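Local coordinates for sensor protein kinase HptS (Staphylococcus aureus, PDB 6LKI) that is a sensor histidine kinase, probably of a two-component system that responds to hexose phosphate outside the cell, at residues L13-T16 / E17-Q21; T25-N28 / N29-Q32; E48-K51 / L52-Q56; F93-S96 / T97-L100. All blocks are in the same frame, centred on the assembly; numbering follows the deposited sequence.

Interaction 1 of 4, residues L13-T16 / E17-Q21; sequences LHHT and EKQIQ
His15 and Gln19 meet one helical turn apart. The contact is partly a CH-pi interaction: Gln19 CG lies over one face of the His15 ring, 4.2 Å from its centroid and 26° off the ring normal. The His15 ring gets there with CG anti to the backbone N (chi1 -172°). The Gln19 chain bends at chi2, which brings its amide beside the ring, the two planes 42° apart. Gln19 OE1 also has a weak hydrogen bond to Gln56 NE2.

The backbone hydrogen bonds are regular i to i+4 bonds. Glu17 N donates to Leu13 O (3.1 Å), Lys18 N to His14 O (3.3 Å), Gln19 N to His15 O (3.0 Å) and Ile20 N to Thr16 O (3.1 Å). They belong to the long N-terminal helix 2-31, which runs beside both antiparallel sheets, consistent with a tandem Cache-type sensor domain.

Polar side chains add a further link. Gln21 NE2 donates to Glu17 OE2 (2.7 Å), reaching it from above the carboxylate plane. Gln21 OE1 is bonded to His89 NE2 of strand 84-92. Thr16 OG1 turns back to Ser12 O. On the buried side Thr16 CG2 approaches Ile20 CD1 (4.4 Å), and Ile20 packs on Phe86.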
loop_
_atom_site.group_PDB
_atom_site.type_symbol
_atom_site.label_atom_id
_atom_site.label_comp_id
_atom_site.label_asym_id
_atom_site.label_seq_id
_atom_site.Cartn_x
_atom_site.Cartn_y
_atom_site.Cartn_z
ATOM N N LEU B 13 -25.523 -13.928 5.675
ATOM C CA LEU B 13 -24.257 -13.232 5.875
ATOM C C LEU B 13 -23.739 -13.420 7.294
ATOM O O LEU B 13 -22.523 -13.492 7.506
ATOM C CB LEU B 13 -24.416 -11.745 5.557
ATOM C CG LEU B 13 -24.724 -11.390 4.100
ATOM C CD1 LEU B 13 -25.092 -9.921 3.968
ATOM C CD2 LEU B 13 -23.549 -11.736 3.200
ATOM N N HIS B 14 -24.644 -13.499 8.272
ATOM C CA HIS B 14 -24.245 -13.813 9.640
ATOM C C HIS B 14 -23.572 -15.178 9.712
ATOM O O HIS B 14 -22.529 -15.334 10.357
ATOM C CB HIS B 14 -25.470 -13.760 10.557
ATOM C CG HIS B 14 -25.213 -14.233 11.953
ATOM N ND1 HIS B 14 -24.085 -13.886 12.663
ATOM C CD2 HIS B 14 -25.947 -15.021 12.775
ATOM C CE1 HIS B 14 -24.133 -14.441 13.861
ATOM N NE2 HIS B 14 -25.253 -15.136 13.954
ATOM N N HIS B 15 -24.145 -16.175 9.034
ATOM C CA HIS B 15 -23.592 -17.524 9.077
ATOM C C HIS B 15 -22.259 -17.604 8.341
ATOM O O HIS B 15 -21.326 -18.266 8.810
ATOM C CB HIS B 15 -24.597 -18.513 8.488
ATOM C CG HIS B 15 -24.208 -19.949 8.656
ATOM N ND1 HIS B 15 -24.282 -20.602 9.868
ATOM C CD2 HIS B 15 -23.754 -20.860 7.764
ATOM C CE1 HIS B 15 -23.884 -21.853 9.715
ATOM N NE2 HIS B 15 -23.560 -22.035 8.447
ATOM N N THR B 16 -22.148 -16.933 7.192
ATOM C CA THR B 16 -20.916 -16.997 6.412
ATOM C C THR B 16 -19.743 -16.392 7.175
ATOM O O THR B 16 -18.637 -16.942 7.167
ATOM C CB THR B 16 -21.106 -16.287 5.071
ATOM O OG1 THR B 16 -22.102 -16.974 4.302
ATOM C CG2 THR B 16 -19.800 -16.255 4.284
ATOM N N GLU B 17 -19.969 -15.261 7.848
ATOM C CA GLU B 17 -18.894 -14.627 8.603
ATOM C C GLU B 17 -18.435 -15.510 9.758
ATOM O O GLU B 17 -17.241 -15.555 10.077
ATOM C CB GLU B 17 -19.345 -13.260 9.117
ATOM C CG GLU B 17 -18.200 -12.299 9.378
ATOM C CD GLU B 17 -17.648 -12.417 10.785
ATOM O OE1 GLU B 17 -18.322 -13.031 11.640
ATOM O OE2 GLU B 17 -16.544 -11.893 11.039
ATOM N N LYS B 18 -19.371 -16.217 10.397
ATOM C CA LYS B 18 -19.012 -17.167 11.447
ATOM C C LYS B 18 -18.114 -18.269 10.900
ATOM O O LYS B 18 -17.104 -18.628 11.518
ATOM C CB LYS B 18 -20.285 -17.751 12.069
ATOM C CG LYS B 18 -20.093 -18.896 13.070
ATOM C CD LYS B 18 -20.122 -20.274 12.402
ATOM C CE LYS B 18 -19.175 -21.229 13.098
ATOM N NZ LYS B 18 -18.858 -22.435 12.285
ATOM N N GLN B 19 -18.475 -18.822 9.740
ATOM C CA GLN B 19 -17.684 -19.897 9.153
ATOM C C GLN B 19 -16.278 -19.431 8.808
ATOM O O GLN B 19 -15.324 -20.211 8.914
ATOM C CB GLN B 19 -18.387 -20.446 7.910
ATOM C CG GLN B 19 -19.791 -20.954 8.184
ATOM C CD GLN B 19 -20.005 -22.371 7.698
ATOM O OE1 GLN B 19 -19.417 -22.794 6.702
ATOM N NE2 GLN B 19 -20.844 -23.119 8.404
ATOM N N ILE B 20 -16.126 -18.168 8.404
ATOM C CA ILE B 20 -14.795 -17.630 8.136
ATOM C C ILE B 20 -13.978 -17.577 9.422
ATOM O O ILE B 20 -12.823 -18.016 9.465
ATOM C CB ILE B 20 -14.895 -16.241 7.479
ATOM C CG1 ILE B 20 -15.514 -16.356 6.083
ATOM C CG2 ILE B 20 -13.523 -15.588 7.412
ATOM C CD1 ILE B 20 -15.768 -15.018 5.416
ATOM N N GLN B 21 -14.573 -17.049 10.494
ATOM C CA GLN B 21 -13.848 -16.920 11.754
ATOM C C GLN B 21 -13.462 -18.283 12.317
ATOM O O GLN B 21 -12.355 -18.454 12.843
ATOM C CB GLN B 21 -14.687 -16.139 12.765
ATOM C CG GLN B 21 -15.033 -14.722 12.328
ATOM C CD GLN B 21 -13.822 -13.804 12.276
ATOM O OE1 GLN B 21 -12.750 -14.138 12.782
ATOM N NE2 GLN B 21 -13.992 -12.637 11.666
#

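Interaction 2 of 4, residues T25-N28 / N29-Q32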
loop_
_atom_site.group_PDB
_atom_site.type_symbol
_atom_site.label_atom_id
_atom_site.label_comp_id
_atom_site.label_asym_id
_atom_site.label_seq_id
_atom_site.Cartn_x
_atom_site.Cartn_y
_atom_site.Cartn_z
ATOM N N THR B 25 -9.701 -19.817 13.196
ATOM C CA THR B 25 -9.354 -20.394 14.460
ATOM C C THR B 25 -8.807 -21.796 14.312
ATOM O O THR B 25 -7.825 -22.139 14.876
ATOM C CB THR B 25 -10.579 -20.384 15.352
ATOM O OG1 THR B 25 -10.990 -19.048 15.555
ATOM C CG2 THR B 25 -10.265 -20.954 16.618
ATOM N N GLN B 26 -9.433 -22.592 13.482
ATOM C CA GLN B 26 -9.043 -23.987 13.325
ATOM C C GLN B 26 -7.822 -24.172 12.433
ATOM O O GLN B 26 -7.265 -25.275 12.401
ATOM C CB GLN B 26 -10.219 -24.796 12.773
ATOM C CG GLN B 26 -11.407 -24.858 13.722
ATOM C CD GLN B 26 -12.569 -25.659 13.169
ATOM O OE1 GLN B 26 -12.714 -25.812 11.956
ATOM N NE2 GLN B 26 -13.406 -26.175 14.061
ATOM N N HIS B 27 -7.387 -23.132 11.722
ATOM C CA HIS B 27 -6.243 -23.219 10.823
ATOM C C HIS B 27 -5.030 -22.450 11.331
ATOM O O HIS B 27 -4.027 -22.357 10.615
ATOM C CB HIS B 27 -6.624 -22.717 9.430
ATOM C CG HIS B 27 -7.280 -23.753 8.575
ATOM N ND1 HIS B 27 -8.605 -24.105 8.717
ATOM C CD2 HIS B 27 -6.794 -24.516 7.567
ATOM C CE1 HIS B 27 -8.907 -25.040 7.835
ATOM N NE2 HIS B 27 -7.825 -25.308 7.124
ATOM N N ASN B 28 -5.147 -21.874 12.494
ATOM C CA ASN B 28 -4.075 -21.162 13.119
ATOM C C ASN B 28 -2.769 -21.945 13.227
ATOM O O ASN B 28 -1.758 -21.541 12.785
ATOM C CB ASN B 28 -4.517 -20.817 14.505
ATOM C CG ASN B 28 -3.693 -19.761 15.101
ATOM O OD1 ASN B 28 -2.872 -19.987 15.980
ATOM N ND2 ASN B 28 -3.895 -18.582 14.621
ATOM N N ASN B 29 -2.839 -23.080 13.859
ATOM C CA ASN B 29 -1.670 -23.929 14.059
ATOM C C ASN B 29 -1.161 -24.489 12.738
ATOM O O ASN B 29 0.052 -24.620 12.541
ATOM C CB ASN B 29 -2.004 -25.063 15.028
ATOM C CG ASN B 29 -2.234 -24.573 16.444
ATOM O OD1 ASN B 29 -3.235 -24.910 17.075
ATOM N ND2 ASN B 29 -1.302 -23.775 16.953
ATOM N N SER B 30 -2.072 -24.822 11.821
ATOM C CA SER B 30 -1.654 -25.377 10.538
ATOM C C SER B 30 -0.930 -24.335 9.694
ATOM O O SER B 30 0.045 -24.655 9.004
ATOM C CB SER B 30 -2.864 -25.933 9.787
ATOM O OG SER B 30 -3.777 -24.902 9.453
ATOM N N PHE B 31 -1.388 -23.082 9.741
ATOM C CA PHE B 31 -0.751 -22.031 8.954
ATOM C C PHE B 31 0.675 -21.772 9.423
ATOM O O PHE B 31 1.563 -21.505 8.606
ATOM C CB PHE B 31 -1.580 -20.749 9.020
ATOM C CG PHE B 31 -2.834 -20.796 8.196
ATOM C CD1 PHE B 31 -2.984 -21.736 7.189
ATOM C CD2 PHE B 31 -3.863 -19.897 8.425
ATOM C CE1 PHE B 31 -4.138 -21.780 6.428
ATOM C CE2 PHE B 31 -5.019 -19.936 7.666
ATOM C CZ PHE B 31 -5.155 -20.878 6.667
ATOM N N GLN B 32 0.918 -21.853 10.734
ATOM C CA GLN B 32 2.264 -21.658 11.260
ATOM C C GLN B 32 3.236 -22.733 10.795
ATOM O O GLN B 32 4.451 -22.550 10.938
ATOM C CB GLN B 32 2.225 -21.613 12.790
ATOM C CG GLN B 32 1.371 -20.487 13.349
ATOM C CD GLN B 32 1.393 -20.432 14.863
ATOM O OE1 GLN B 32 2.455 -20.326 15.477
ATOM N NE2 GLN B 32 0.217 -20.504 15.474
HETATM O O HOH W 1 -4.746 -25.658 12.914
#
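Phe31 N donates to His27 O (2.9 Å), but the helix is kinked just before, where the N atoms of Asn29 and Ser30 have no bond to the preceding turn. A water bridges the break. It donates to Gln26 O (2.6 Å) and accepts from Ser30 N (3.0 Å).

His27 O has a second donor, Ser30 OG (2.8 Å). The hydroxyl sits between its own backbone N and carbonyl carbon (chi1 64°), which turns it back to the preceding turn. It stands above the carbonyl plane, on the same face as Phe31 N. His27 O also lies 3.1 Å above the plane of the Phe31 ring, toward the rim.

His27 CB makes a CH-pi contact with that ring, 3.8 Å from the centroid and 20° off the normal. The two rings themselves are oblique, with planes 39° apart. His27 NE2 is bonded to Glu48 OE1 and ND1 to Phe23 O, so the imidazole is held at both nitrogens. Two such acceptors are consistent with a protonated ring. Asn28 O receives two weak bonds, from Gln32 N and Gln32 NE2. Phe31 also stacks with Phe93.

This is the last part of the long helix 2-31, with a water-bridged kink and a serine hydroxyl bonded to the carbonyl three residues earlier.

Interaction 3 of 4, residues E48-K51 / L52-Q56; sequences ELLK and LIHQQ
The His54 ring turns back toward Leu50 and presents its ND1 edge to Leu50 O. The bond from ND1 is 3.0 Å long, and the oxygen lies 24° out of the ring plane. His54 N also donates to Leu50 O, at 3.2 Å and from the opposite face of the carbonyl plane. One carbonyl therefore takes both a backbone and a side-chain donor from the same residue. His54 has CG anti to its carbonyl carbon (chi1 -68°); this puts the ring back beside the preceding turn, close enough to bond Leu50 O.

Lys51 and Gln55 lie side by side and point the same way. Gln55 NE2 comes within 3.9 Å of Lys51 CG, while Gln55 CG lies against Lys51 O (3.2 Å). The backbone bond from Gln55 N to Lys51 O is weak. Gln55 N also donates to Leu52 O (3.2 Å), an i to i+3 bond. Gln56 NE2 reaches the same Leu52 O (3.1 Å), with the oxygen nearly in its amide plane.

On the buried side Leu49 and Leu52 touch Phe23 of helix 2-31, and Ile53 rests on Leu60 and Tyr62 of strand 59-66. This is the C-terminal end of helix 39-55, where the carbonyls of Leu50 and Leu52 are met by side-chain N-H groups. The bond from ND1 implies that this nitrogen carries a proton.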
loop_
_atom_site.group_PDB
_atom_site.type_symbol
_atom_site.label_atom_id
_atom_site.label_comp_id
_atom_site.label_asym_id
_atom_site.label_seq_id
_atom_site.Cartn_x
_atom_site.Cartn_y
_atom_site.Cartn_z
ATOM N N GLU B 48 -7.141 -25.071 0.948
ATOM C CA GLU B 48 -7.972 -24.744 2.102
ATOM C C GLU B 48 -8.820 -23.505 1.846
ATOM O O GLU B 48 -9.997 -23.463 2.224
ATOM C CB GLU B 48 -7.094 -24.548 3.340
ATOM C CG GLU B 48 -6.352 -25.800 3.769
ATOM C CD GLU B 48 -7.286 -26.964 4.032
ATOM O OE1 GLU B 48 -8.214 -26.805 4.854
ATOM O OE2 GLU B 48 -7.100 -28.032 3.410
ATOM N N LEU B 49 -8.241 -22.487 1.202
ATOM C CA LEU B 49 -8.985 -21.257 0.943
ATOM C C LEU B 49 -10.097 -21.483 -0.076
ATOM O O LEU B 49 -11.219 -20.996 0.104
ATOM C CB LEU B 49 -8.033 -20.158 0.469
ATOM C CG LEU B 49 -7.072 -19.585 1.514
ATOM C CD1 LEU B 49 -6.086 -18.622 0.870
ATOM C CD2 LEU B 49 -7.834 -18.896 2.639
ATOM N N LEU B 50 -9.808 -22.216 -1.153
ATOM C CA LEU B 50 -10.847 -22.509 -2.134
ATOM C C LEU B 50 -11.921 -23.422 -1.556
ATOM O O LEU B 50 -13.095 -23.312 -1.933
ATOM C CB LEU B 50 -10.225 -23.129 -3.386
ATOM C CG LEU B 50 -9.451 -22.136 -4.253
ATOM C CD1 LEU B 50 -8.610 -22.857 -5.294
ATOM C CD2 LEU B 50 -10.406 -21.156 -4.919
ATOM N N LYS B 51 -11.549 -24.323 -0.644
ATOM C CA LYS B 51 -12.552 -25.137 0.034
ATOM C C LYS B 51 -13.485 -24.267 0.866
ATOM O O LYS B 51 -14.704 -24.474 0.868
ATOM C CB LYS B 51 -11.871 -26.189 0.908
ATOM C CG LYS B 51 -12.826 -27.158 1.585
ATOM C CD LYS B 51 -12.068 -28.282 2.274
ATOM C CE LYS B 51 -11.159 -29.010 1.295
ATOM N NZ LYS B 51 -10.318 -30.038 1.968
ATOM N N LEU B 52 -12.927 -23.281 1.573
ATOM C CA LEU B 52 -13.747 -22.382 2.381
ATOM C C LEU B 52 -14.655 -21.524 1.509
ATOM O O LEU B 52 -15.829 -21.321 1.840
ATOM C CB LEU B 52 -12.850 -21.499 3.247
ATOM C CG LEU B 52 -13.527 -20.340 3.983
ATOM C CD1 LEU B 52 -14.355 -20.858 5.153
ATOM C CD2 LEU B 52 -12.499 -19.321 4.452
ATOM N N ILE B 53 -14.126 -21.017 0.392
ATOM C CA ILE B 53 -14.897 -20.135 -0.484
ATOM C C ILE B 53 -16.167 -20.829 -0.964
ATOM O O ILE B 53 -17.261 -20.255 -0.935
ATOM C CB ILE B 53 -14.030 -19.670 -1.669
ATOM C CG1 ILE B 53 -12.967 -18.675 -1.199
ATOM C CG2 ILE B 53 -14.894 -19.070 -2.773
ATOM C CD1 ILE B 53 -13.508 -17.560 -0.336
ATOM N N HIS B 54 -16.041 -22.074 -1.410
ATOM C CA HIS B 54 -17.177 -22.771 -1.999
ATOM C C HIS B 54 -18.078 -23.433 -0.966
ATOM O O HIS B 54 -19.107 -24.004 -1.343
ATOM C CB HIS B 54 -16.682 -23.801 -3.013
ATOM C CG HIS B 54 -16.069 -23.183 -4.229
ATOM N ND1 HIS B 54 -14.708 -23.156 -4.444
ATOM C CD2 HIS B 54 -16.631 -22.544 -5.282
ATOM C CE1 HIS B 54 -14.459 -22.538 -5.584
ATOM N NE2 HIS B 54 -15.607 -22.157 -6.112
ATOM N N GLN B 55 -17.726 -23.371 0.317
ATOM C CA GLN B 55 -18.646 -23.792 1.365
ATOM C C GLN B 55 -19.654 -22.709 1.722
ATOM O O GLN B 55 -20.632 -22.999 2.419
ATOM C CB GLN B 55 -17.872 -24.206 2.619
ATOM C CG GLN B 55 -17.250 -25.589 2.536
ATOM C CD GLN B 55 -16.324 -25.882 3.700
ATOM O OE1 GLN B 55 -15.925 -24.978 4.434
ATOM N NE2 GLN B 55 -15.972 -27.150 3.871
ATOM N N GLN B 56 -19.444 -21.479 1.257
ATOM C CA GLN B 56 -20.290 -20.324 1.508
ATOM C C GLN B 56 -21.197 -20.055 0.316
ATOM O O GLN B 56 -20.771 -20.202 -0.835
ATOM C CB GLN B 56 -19.443 -19.082 1.788
ATOM C CG GLN B 56 -18.216 -19.345 2.646
ATOM C CD GLN B 56 -18.549 -20.061 3.944
ATOM O OE1 GLN B 56 -19.545 -19.752 4.599
ATOM N NE2 GLN B 56 -17.714 -21.022 4.323
#

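Interaction 4 of 4, residues F93-S96 / T97-L100; sequences FKNS and TYML
Phe93 begins the turn and touches Tyr98 across it. Its CD1 is 3.7 Å from Tyr98 CD1. The two ring planes stand 72° apart, with centroids 5.3 Å from each other in an oblique pairing. Phe93 also touches Thr45 of helix 39-55. Its backbone N donates to Ser96 O (3.0 Å), which closes the tight connection of the hairpin formed by strands 84-92 and 97-106.

Asn95 holds the other end of the tyrosine. Its CG lies between the backbone N and the carbonyl carbon (chi1 59°), which swings the amide across to the ring edge. ND2 donates to Tyr98 OH (2.9 Å, 164° at the hydrogen). The oxygen lies close to the amide plane, and ND2 lies in the plane of the ring. Asn95 OD1 accepts from Leu36 N.

Ser96 follows, with its O at the edge of the Tyr98 ring, 3.5 Å from CD1. Thr97 and Met99, further on, pack against side chains of a neighbouring subunit.

Tyr98 OH also bonds to Gln69 OE1. That oxygen can only accept, so the hydroxyl probably donates to it while accepting from Asn95 ND2. The phenol would then act as both donor and acceptor, which should fix the rotation of its O-H.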
loop_
_atom_site.group_PDB
_atom_site.type_symbol
_atom_site.label_atom_id
_atom_site.label_comp_id
_atom_site.label_asym_id
_atom_site.label_seq_id
_atom_site.Cartn_x
_atom_site.Cartn_y
_atom_site.Cartn_z
ATOM N N PHE B 93 2.296 -17.236 9.179
ATOM C CA PHE B 93 2.727 -18.452 8.514
ATOM C C PHE B 93 4.144 -18.797 8.967
ATOM O O PHE B 93 4.751 -18.100 9.784
ATOM C CB PHE B 93 2.637 -18.297 6.995
ATOM C CG PHE B 93 1.252 -18.505 6.448
ATOM C CD1 PHE B 93 0.297 -17.505 6.539
ATOM C CD2 PHE B 93 0.904 -19.704 5.846
ATOM C CE1 PHE B 93 -0.978 -17.694 6.037
ATOM C CE2 PHE B 93 -0.371 -19.901 5.343
ATOM C CZ PHE B 93 -1.313 -18.895 5.439
ATOM N N LYS B 94 4.677 -19.894 8.426
ATOM C CA LYS B 94 5.989 -20.367 8.859
ATOM C C LYS B 94 7.099 -19.394 8.481
ATOM O O LYS B 94 8.083 -19.264 9.220
ATOM C CB LYS B 94 6.264 -21.745 8.260
ATOM C CG LYS B 94 7.494 -22.444 8.812
ATOM C CD LYS B 94 7.708 -23.775 8.109
ATOM C CE LYS B 94 8.911 -24.513 8.666
ATOM N NZ LYS B 94 8.725 -24.887 10.094
ATOM N N ASN B 95 6.960 -18.700 7.354
ATOM C CA ASN B 95 8.026 -17.854 6.831
ATOM C C ASN B 95 7.826 -16.372 7.108
ATOM O O ASN B 95 8.815 -15.646 7.253
ATOM C CB ASN B 95 8.164 -18.056 5.319
ATOM C CG ASN B 95 6.886 -17.733 4.573
ATOM O OD1 ASN B 95 5.805 -18.188 4.947
ATOM N ND2 ASN B 95 7.002 -16.935 3.516
ATOM N N SER B 96 6.586 -15.901 7.176
ATOM C CA SER B 96 6.311 -14.476 7.321
ATOM C C SER B 96 4.849 -14.306 7.717
ATOM O O SER B 96 4.095 -15.278 7.828
ATOM C CB SER B 96 6.630 -13.716 6.030
ATOM O OG SER B 96 6.396 -12.327 6.179
ATOM N N THR B 97 4.458 -13.052 7.928
ATOM C CA THR B 97 3.077 -12.701 8.230
ATOM C C THR B 97 2.360 -12.312 6.943
ATOM O O THR B 97 2.903 -11.561 6.126
ATOM C CB THR B 97 3.024 -11.552 9.241
ATOM O OG1 THR B 97 3.264 -12.060 10.558
ATOM C CG2 THR B 97 1.667 -10.861 9.211
ATOM N N TYR B 98 1.150 -12.831 6.763
ATOM C CA TYR B 98 0.339 -12.548 5.591
ATOM C C TYR B 98 -1.001 -11.968 6.020
ATOM O O TYR B 98 -1.550 -12.337 7.063
ATOM C CB TYR B 98 0.115 -13.812 4.750
ATOM C CG TYR B 98 1.364 -14.323 4.063
ATOM C CD1 TYR B 98 2.367 -14.962 4.783
ATOM C CD2 TYR B 98 1.537 -14.169 2.693
ATOM C CE1 TYR B 98 3.508 -15.428 4.158
ATOM C CE2 TYR B 98 2.675 -14.630 2.060
ATOM C CZ TYR B 98 3.657 -15.259 2.796
ATOM O OH TYR B 98 4.789 -15.722 2.167
ATOM N N MET B 99 -1.519 -11.050 5.211
ATOM C CA MET B 99 -2.834 -10.463 5.433
ATOM C C MET B 99 -3.846 -11.163 4.538
ATOM O O MET B 99 -3.630 -11.287 3.329
ATOM C CB MET B 99 -2.824 -8.960 5.144
ATOM C CG MET B 99 -1.925 -8.142 6.064
ATOM S SD MET B 99 -2.361 -8.297 7.810
ATOM C CE MET B 99 -4.062 -7.739 7.788
ATOM N N LEU B 100 -4.942 -11.624 5.134
ATOM C CA LEU B 100 -6.015 -12.288 4.405
ATOM C C LEU B 100 -7.246 -11.392 4.416
ATOM O O LEU B 100 -7.802 -11.110 5.482
ATOM C CB LEU B 100 -6.338 -13.653 5.014
ATOM C CG LEU B 100 -7.550 -14.371 4.412
ATOM C CD1 LEU B 100 -7.325 -14.661 2.932
ATOM C CD2 LEU B 100 -7.865 -15.653 5.175
#

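From the N terminus, helix 2-31 carries interaction 1 in its middle and interaction 2 at its end, their centres about 17 Å apart. The chain then turns back into helix 39-55, whose last turns form interaction 3. Interaction 4 lies later, at the hairpin between strands 84-92 and 97-106. All four are local, follow in series and neither nest nor cross; only interaction 4 closes a loop. The helices are joined where Glu48 of interaction 3 meets His27 of interaction 2, and where Gln56 meets Gln19 and Thr16 of interaction 1. Phe31 with Phe93, and Leu49 with Leu100, tie this helix pair to the sheet containing strands 84-92 and 97-106 and to its 93-96 turn.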